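Local coordinates for beta-porphyranase A (Bacteroides plebeius, PDB 4AW7), which cleaves the sulfated red-algal polysaccharide porphyran at its beta-D-galactose-(1->4)-alpha-L-galactose-6-sulfate linkages, releasing mostly disaccharides, at residues F148-A151 with N152-G155; N204-Y207 with W208-M212; D252-E255 with A256-I260. All coordinates share one frame; numbering follows the deposited sequence.

Contact 1: F148-A151 with N152-G155; sequences FVHA and NDAG
A type I beta turn runs from His150 to Asp153, with Ala151 and Asn152 at its corners, and is closed by the hydrogen bond from Asp153 N to His150 O at 3.0 Å. The turn begins on His150, the last residue of the 3-10 segment 148-150, in the loop between strand 136-142 and helix 160-179, a few residues past Glu146, the probable proton donor. The side chains of the end residues add a second link: His150 ND1 donates to Asp153 OD2 over 2.7 Å. That oxygen lies in the imidazole plane at the ring edge and is approached on its syn side, while carboxylate and ring planes stand 89° apart. With CG of Asp153 beside its own backbone N (chi1 -75°), the carboxylate turns back over the turn to meet the ring. The other oxygen, Asp153 OD1, takes a bond from a water at 3.0 Å; this water also donates to Val149 O and accepts from Asn152 N, at 2.8 and 2.9 Å. Replacing Asp153 by an alanine removes the acceptor of His150 ND1 and would probably free the imidazole to turn and cost the water one of its anchors. The His150 side chain lies about 6 Å from a bound 6-sulfogalactose. Since ND1 donates, a neutral ring would carry its lone pair on NE2, and the carboxylate would be expected to favour imidazole protonation.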
loop_
_atom_site.group_PDB
_atom_site.type_symbol
_atom_site.label_atom_id
_atom_site.label_comp_id
_atom_site.label_asym_id
_atom_site.label_seq_id
_atom_site.Cartn_x
_atom_site.Cartn_y
_atom_site.Cartn_z
ATOM N N PHE A 148 3.074 11.809 -14.423
ATOM C CA PHE A 148 2.025 12.471 -15.185
ATOM C C PHE A 148 1.674 13.850 -14.626
ATOM O O PHE A 148 1.302 14.746 -15.391
ATOM C CB PHE A 148 0.760 11.612 -15.216
ATOM C CG PHE A 148 0.888 10.248 -15.865
ATOM C CD1 PHE A 148 1.870 9.979 -16.806
ATOM C CD2 PHE A 148 0.036 9.233 -15.528
ATOM C CE1 PHE A 148 1.945 8.771 -17.408
ATOM C CE2 PHE A 148 0.111 8.002 -16.099
ATOM C CZ PHE A 148 1.064 7.750 -17.054
ATOM N N VAL A 149 1.846 14.075 -13.328
ATOM C CA VAL A 149 1.552 15.390 -12.787
ATOM C C VAL A 149 2.572 16.410 -13.298
ATOM O O VAL A 149 2.313 17.612 -13.212
ATOM C CB VAL A 149 1.394 15.379 -11.278
ATOM C CG1 VAL A 149 0.123 14.509 -10.834
ATOM C CG2 VAL A 149 2.688 15.029 -10.629
ATOM N N HIS A 150 3.710 15.960 -13.828
ATOM C CA HIS A 150 4.736 16.811 -14.422
ATOM C C HIS A 150 4.662 16.950 -15.948
ATOM O O HIS A 150 5.502 17.626 -16.521
ATOM C CB HIS A 150 6.141 16.324 -14.010
ATOM C CG HIS A 150 6.399 16.524 -12.564
ATOM N ND1 HIS A 150 6.838 17.724 -12.071
ATOM C CD2 HIS A 150 6.168 15.732 -11.497
ATOM C CE1 HIS A 150 6.927 17.644 -10.753
ATOM N NE2 HIS A 150 6.499 16.452 -10.377
ATOM N N ALA A 151 3.657 16.353 -16.572
ATOM C CA ALA A 151 3.601 16.306 -18.033
ATOM C C ALA A 151 3.437 17.657 -18.706
ATOM O O ALA A 151 3.639 17.763 -19.915
ATOM C CB ALA A 151 2.502 15.357 -18.497
ATOM N N ASN A 152 3.046 18.664 -17.947
ATOM C CA ASN A 152 2.869 20.028 -18.451
ATOM C C ASN A 152 3.921 20.974 -17.921
ATOM O O ASN A 152 3.774 22.186 -18.086
ATOM C CB ASN A 152 1.456 20.522 -18.166
ATOM C CG ASN A 152 0.443 19.530 -18.618
ATOM O OD1 ASN A 152 0.515 19.079 -19.773
ATOM N ND2 ASN A 152 -0.400 19.033 -17.695
ATOM N N ASP A 153 5.001 20.457 -17.334
ATOM C CA ASP A 153 6.078 21.324 -16.855
ATOM C C ASP A 153 6.697 22.098 -18.027
ATOM O O ASP A 153 6.885 21.563 -19.121
ATOM C CB ASP A 153 7.154 20.498 -16.145
ATOM C CG ASP A 153 6.740 20.023 -14.754
ATOM O OD1 ASP A 153 5.590 20.238 -14.355
ATOM O OD2 ASP A 153 7.601 19.374 -14.087
ATOM N N ALA A 154 7.002 23.372 -17.764
ATOM C CA ALA A 154 7.407 24.307 -18.824
ATOM C C ALA A 154 8.623 23.859 -19.619
ATOM O O ALA A 154 8.766 24.177 -20.802
ATOM C CB ALA A 154 7.673 25.715 -18.230
ATOM N N GLY A 155 9.542 23.170 -18.975
ATOM C CA GLY A 155 10.769 22.759 -19.642
ATOM C C GLY A 155 10.643 21.612 -20.638
ATOM O O GLY A 155 11.553 21.380 -21.421
HETATM O O HOH W 1 2.816 19.526 -15.156
#

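Contact 2: N204-Y207 with W208-M212. With K (potassium ion), chain F.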
loop_
_atom_site.group_PDB
_atom_site.type_symbol
_atom_site.label_atom_id
_atom_site.label_comp_id
_atom_site.label_asym_id
_atom_site.label_seq_id
_atom_site.Cartn_x
_atom_site.Cartn_y
_atom_site.Cartn_z
ATOM N N ASN A 204 -15.642 11.466 -14.453
ATOM C CA ASN A 204 -16.487 10.324 -14.757
ATOM C C ASN A 204 -15.648 9.122 -15.182
ATOM O O ASN A 204 -16.010 8.389 -16.092
ATOM C CB ASN A 204 -17.456 10.686 -15.886
ATOM C CG ASN A 204 -18.738 9.948 -15.792
ATOM O OD1 ASN A 204 -19.219 9.679 -14.685
ATOM N ND2 ASN A 204 -19.344 9.653 -16.943
ATOM N N PHE A 205 -14.502 8.940 -14.519
ATOM C CA PHE A 205 -13.503 7.895 -14.776
ATOM C C PHE A 205 -12.676 8.127 -16.035
ATOM O O PHE A 205 -11.876 7.295 -16.421
ATOM C CB PHE A 205 -14.082 6.475 -14.707
ATOM C CG PHE A 205 -14.410 6.063 -13.288
ATOM C CD1 PHE A 205 -15.607 6.399 -12.726
ATOM C CD2 PHE A 205 -13.489 5.367 -12.506
ATOM C CE1 PHE A 205 -15.900 6.061 -11.412
ATOM C CE2 PHE A 205 -13.789 4.998 -11.206
ATOM C CZ PHE A 205 -14.983 5.332 -10.661
ATOM N N ASN A 206 -12.780 9.318 -16.613
ATOM C CA ASN A 206 -11.814 9.703 -17.657
ATOM C C ASN A 206 -10.392 9.642 -17.138
ATOM O O ASN A 206 -9.466 9.298 -17.876
ATOM C CB ASN A 206 -12.099 11.105 -18.201
ATOM C CG ASN A 206 -11.199 11.458 -19.366
ATOM O OD1 ASN A 206 -11.341 10.867 -20.419
ATOM N ND2 ASN A 206 -10.247 12.372 -19.162
ATOM N N TYR A 207 -10.196 9.972 -15.874
ATOM C CA TYR A 207 -8.860 9.983 -15.296
ATOM C C TYR A 207 -8.279 8.551 -15.282
ATOM O O TYR A 207 -7.179 8.323 -15.761
ATOM C CB TYR A 207 -8.850 10.653 -13.922
ATOM C CG TYR A 207 -7.451 10.844 -13.413
ATOM C CD1 TYR A 207 -6.777 9.884 -12.673
ATOM C CD2 TYR A 207 -6.779 12.032 -13.692
ATOM C CE1 TYR A 207 -5.488 10.089 -12.267
ATOM C CE2 TYR A 207 -5.486 12.241 -13.254
ATOM C CZ TYR A 207 -4.843 11.263 -12.529
ATOM O OH TYR A 207 -3.534 11.470 -12.137
ATOM N N TRP A 208 -9.019 7.600 -14.736
ATOM C CA TRP A 208 -8.661 6.201 -14.832
ATOM C C TRP A 208 -8.317 5.859 -16.295
ATOM O O TRP A 208 -7.272 5.304 -16.584
ATOM C CB TRP A 208 -9.819 5.299 -14.387
ATOM C CG TRP A 208 -9.629 3.861 -14.768
ATOM C CD1 TRP A 208 -10.246 3.222 -15.783
ATOM C CD2 TRP A 208 -8.765 2.897 -14.155
ATOM N NE1 TRP A 208 -9.822 1.933 -15.862
ATOM C CE2 TRP A 208 -8.901 1.706 -14.874
ATOM C CE3 TRP A 208 -7.888 2.931 -13.059
ATOM C CZ2 TRP A 208 -8.189 0.557 -14.553
ATOM C CZ3 TRP A 208 -7.206 1.788 -12.728
ATOM C CH2 TRP A 208 -7.338 0.619 -13.494
ATOM N N ASN A 209 -9.224 6.187 -17.234
ATOM C CA ASN A 209 -9.038 5.759 -18.596
ATOM C C ASN A 209 -7.769 6.280 -19.222
ATOM O O ASN A 209 -7.098 5.545 -19.977
ATOM C CB ASN A 209 -10.215 6.187 -19.488
ATOM C CG ASN A 209 -11.479 5.410 -19.246
ATOM O OD1 ASN A 209 -11.455 4.294 -18.742
ATOM N ND2 ASN A 209 -12.619 6.001 -19.635
ATOM N N THR A 210 -7.387 7.505 -18.887
ATOM C CA THR A 210 -6.294 8.170 -19.571
ATOM C C THR A 210 -4.965 8.156 -18.811
ATOM O O THR A 210 -3.939 8.520 -19.367
ATOM C CB THR A 210 -6.696 9.625 -19.922
ATOM O OG1 THR A 210 -7.032 10.336 -18.720
ATOM C CG2 THR A 210 -7.855 9.657 -20.906
ATOM N N ARG A 211 -4.990 7.689 -17.545
ATOM C CA ARG A 211 -3.785 7.573 -16.740
ATOM C C ARG A 211 -3.514 6.090 -16.485
ATOM O O ARG A 211 -2.819 5.468 -17.265
ATOM C CB ARG A 211 -3.870 8.455 -15.472
ATOM C CG ARG A 211 -3.508 9.916 -15.678
ATOM C CD ARG A 211 -4.506 10.708 -16.487
ATOM N NE ARG A 211 -4.192 12.133 -16.432
ATOM C CZ ARG A 211 -4.845 13.071 -17.096
ATOM N NH1 ARG A 211 -5.809 12.761 -17.929
ATOM N NH2 ARG A 211 -4.548 14.332 -16.891
ATOM N N MET A 212 -4.063 5.507 -15.418
ATOM C CA MET A 212 -3.683 4.148 -15.071
ATOM C C MET A 212 -4.144 3.110 -16.077
ATOM O O MET A 212 -3.399 2.173 -16.337
ATOM C CB MET A 212 -4.130 3.800 -13.642
ATOM C CG MET A 212 -3.812 2.397 -13.199
ATOM S SD MET A 212 -2.048 1.942 -13.138
ATOM C CE MET A 212 -1.566 2.535 -11.483
HETATM K K K F . -1.837 9.430 -10.968
HETATM O O HOH W 2 -12.383 8.563 -21.115
#
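Trp208 sets its CB at the edge of the Phe205 ring, 4.1 Å from CD2, in the first turn of helix 206-210, whose N-cap residue is Phe205. Asn209 gives its backbone N-H to Phe205 O, and its ND2 shares a water with Asn206 OD1. Thr210 grips Asn206 O twice, through N at 2.9 Å and OG1 at 2.8 Å, the donors coming from opposite faces of the carbonyl plane. OG1, placed for this between the backbone N and the carbonyl carbon (chi1 59°), also accepts from Arg211 NH1 at 2.8 Å, within the guanidinium plane. Arg211, past the helix, bends at chi2 (70°) and lays its chain across one face of the Tyr207 ring; CD sits 3.9 Å from the ring centroid in a CH-pi contact, and the guanidinium follows over the rim, planes 28° apart, with NE 3.4 Å from Tyr207 CE2. Tyr207 OH binds the potassium ion at 2.9 Å, with Tyr193 OH and Tyr197 O. Met212 starts helix 212-219 and packs on Tyr193 of strand 189-195 and on Trp200 in the loop that follows. Trp208 and Phe205 face strand 469-484 through Leu482, with Trp208 NE1 hydrogen-bonded to Tyr481 OH.

Contact 3: D252-E255 with A256-I260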
loop_
_atom_site.group_PDB
_atom_site.type_symbol
_atom_site.label_atom_id
_atom_site.label_comp_id
_atom_site.label_asym_id
_atom_site.label_seq_id
_atom_site.Cartn_x
_atom_site.Cartn_y
_atom_site.Cartn_z
ATOM N N ASP A 252 -8.098 -2.004 -5.446
ATOM C CA ASP A 252 -8.962 -2.990 -6.074
ATOM C C ASP A 252 -9.142 -2.732 -7.566
ATOM O O ASP A 252 -9.231 -3.685 -8.334
ATOM C CB ASP A 252 -10.345 -3.031 -5.414
ATOM C CG ASP A 252 -10.412 -3.850 -4.146
ATOM O OD1 ASP A 252 -9.357 -4.192 -3.560
ATOM O OD2 ASP A 252 -11.554 -4.202 -3.721
ATOM N N MET A 253 -9.187 -1.470 -7.994
ATOM C CA MET A 253 -9.394 -1.224 -9.425
ATOM C C MET A 253 -8.226 -1.690 -10.266
ATOM O O MET A 253 -8.389 -2.224 -11.360
ATOM C CB MET A 253 -9.708 0.220 -9.718
ATOM C CG MET A 253 -10.365 0.429 -11.072
ATOM S SD MET A 253 -11.083 2.098 -11.208
ATOM C CE MET A 253 -12.001 1.899 -12.756
ATOM N N VAL A 254 -7.021 -1.430 -9.747
ATOM C CA VAL A 254 -5.787 -1.900 -10.428
ATOM C C VAL A 254 -5.822 -3.426 -10.572
ATOM O O VAL A 254 -5.558 -3.960 -11.640
ATOM C CB VAL A 254 -4.524 -1.385 -9.733
ATOM C CG1 VAL A 254 -3.267 -1.975 -10.337
ATOM C CG2 VAL A 254 -4.487 0.130 -9.735
ATOM N N GLU A 255 -6.131 -4.117 -9.476
ATOM C CA GLU A 255 -6.199 -5.584 -9.518
ATOM C C GLU A 255 -7.274 -6.064 -10.489
ATOM O O GLU A 255 -7.056 -7.000 -11.273
ATOM C CB GLU A 255 -6.496 -6.132 -8.115
ATOM C CG GLU A 255 -5.390 -5.931 -7.113
ATOM C CD GLU A 255 -5.718 -6.463 -5.707
ATOM O OE1 GLU A 255 -6.760 -7.138 -5.538
ATOM O OE2 GLU A 255 -4.921 -6.286 -4.731
ATOM N N ALA A 256 -8.459 -5.457 -10.398
ATOM C CA ALA A 256 -9.594 -5.886 -11.208
ATOM C C ALA A 256 -9.304 -5.725 -12.691
ATOM O O ALA A 256 -9.620 -6.639 -13.482
ATOM C CB ALA A 256 -10.829 -5.088 -10.798
ATOM N N TYR A 257 -8.678 -4.617 -13.099
ATOM C CA TYR A 257 -8.354 -4.453 -14.514
ATOM C C TYR A 257 -7.201 -5.338 -14.941
ATOM O O TYR A 257 -7.226 -5.896 -16.045
ATOM C CB TYR A 257 -8.120 -2.996 -14.859
ATOM C CG TYR A 257 -8.006 -2.762 -16.340
ATOM C CD1 TYR A 257 -9.064 -3.059 -17.175
ATOM C CD2 TYR A 257 -6.837 -2.274 -16.900
ATOM C CE1 TYR A 257 -8.960 -2.889 -18.543
ATOM C CE2 TYR A 257 -6.708 -2.076 -18.267
ATOM C CZ TYR A 257 -7.768 -2.410 -19.089
ATOM O OH TYR A 257 -7.690 -2.213 -20.475
ATOM N N SER A 258 -6.214 -5.517 -14.073
ATOM C CA SER A 258 -5.134 -6.425 -14.390
ATOM C C SER A 258 -5.651 -7.844 -14.640
ATOM O O SER A 258 -5.213 -8.489 -15.569
ATOM C CB SER A 258 -4.089 -6.442 -13.290
ATOM O OG SER A 258 -3.495 -5.175 -13.134
ATOM N N TYR A 259 -6.598 -8.299 -13.836
ATOM C CA TYR A 259 -7.198 -9.600 -14.071
ATOM C C TYR A 259 -7.828 -9.688 -15.460
ATOM O O TYR A 259 -7.664 -10.688 -16.177
ATOM C CB TYR A 259 -8.249 -9.844 -13.013
ATOM C CG TYR A 259 -8.966 -11.158 -13.187
ATOM C CD1 TYR A 259 -8.373 -12.321 -12.783
ATOM C CD2 TYR A 259 -10.241 -11.227 -13.760
ATOM C CE1 TYR A 259 -9.028 -13.559 -12.914
ATOM C CE2 TYR A 259 -10.912 -12.437 -13.904
ATOM C CZ TYR A 259 -10.291 -13.605 -13.478
ATOM O OH TYR A 259 -10.967 -14.793 -13.575
ATOM N N ILE A 260 -8.585 -8.675 -15.823
ATOM C CA ILE A 260 -9.213 -8.640 -17.145
ATOM C C ILE A 260 -8.188 -8.618 -18.270
ATOM O O ILE A 260 -8.323 -9.333 -19.273
ATOM C CB ILE A 260 -10.193 -7.436 -17.224
ATOM C CG1 ILE A 260 -11.394 -7.710 -16.336
ATOM C CG2 ILE A 260 -10.627 -7.116 -18.677
ATOM C CD1 ILE A 260 -12.277 -6.466 -16.149
#
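Ser258 folds back on the preceding turn of helix 245-262 to bind Val254 O. The bond from CA to its CB heads toward residues 252-255, and CB lies 3.3 Å from Val254 O and 3.6 Å from Glu255 O. In one of its two conformers OG, beside the backbone N (chi1 -62°), donates to Val254 O at 2.8 Å, 36° out of the carbonyl plane; Val254 CG1, at 4.3 Å, is the nearest side-chain atom. The same oxygen receives Ser258 N at 3.0 Å from the opposite face, so one carbonyl holds two donors of a single residue. Around this pair the regular i to i+4 ladder continues, with Ala256, Tyr257 and Tyr259 giving their N-H groups to Asp252, Met253 and Glu255. Asp252 forms salt bridges with Arg508 and Arg307; Glu255 forms one with Arg307 and a hydrogen bond with Tyr477 OH, so that Arg307 joins two carboxylates one turn apart. Met253 packs on Tyr481 and Leu482, Ala256 on Ser580, and Tyr257 lies against helix 212-219, where its OH bonds Asp217. The helix belongs to the catalytic barrel and packs on strands 469-484 and 577-589 of a neighbouring sheet.

Overall arrangement
The three contacts follow one another along the chain, all on beta-to-alpha connections and helices of the (beta/alpha)8-type catalytic barrel: contact 1 after strand 136-142, contact 2 between strands 189-195 and 225-233, and contact 3 on helix 245-262 before strand 268-276. Contacts 1 and 2 have centres 18 Å apart and meet where Phe148 CD2 packs on Arg211 CG. Contacts 2 and 3, centres 14 Å apart, are joined more broadly, as Trp208 and Phe205 press on Met253, Trp208 on Tyr257 and Met212 on Val254. Contacts 1 and 3, centres 27 Å apart, do not touch. The series runs from the substrate-binding side, past the potassium ion, to the interface with the C-terminal strands.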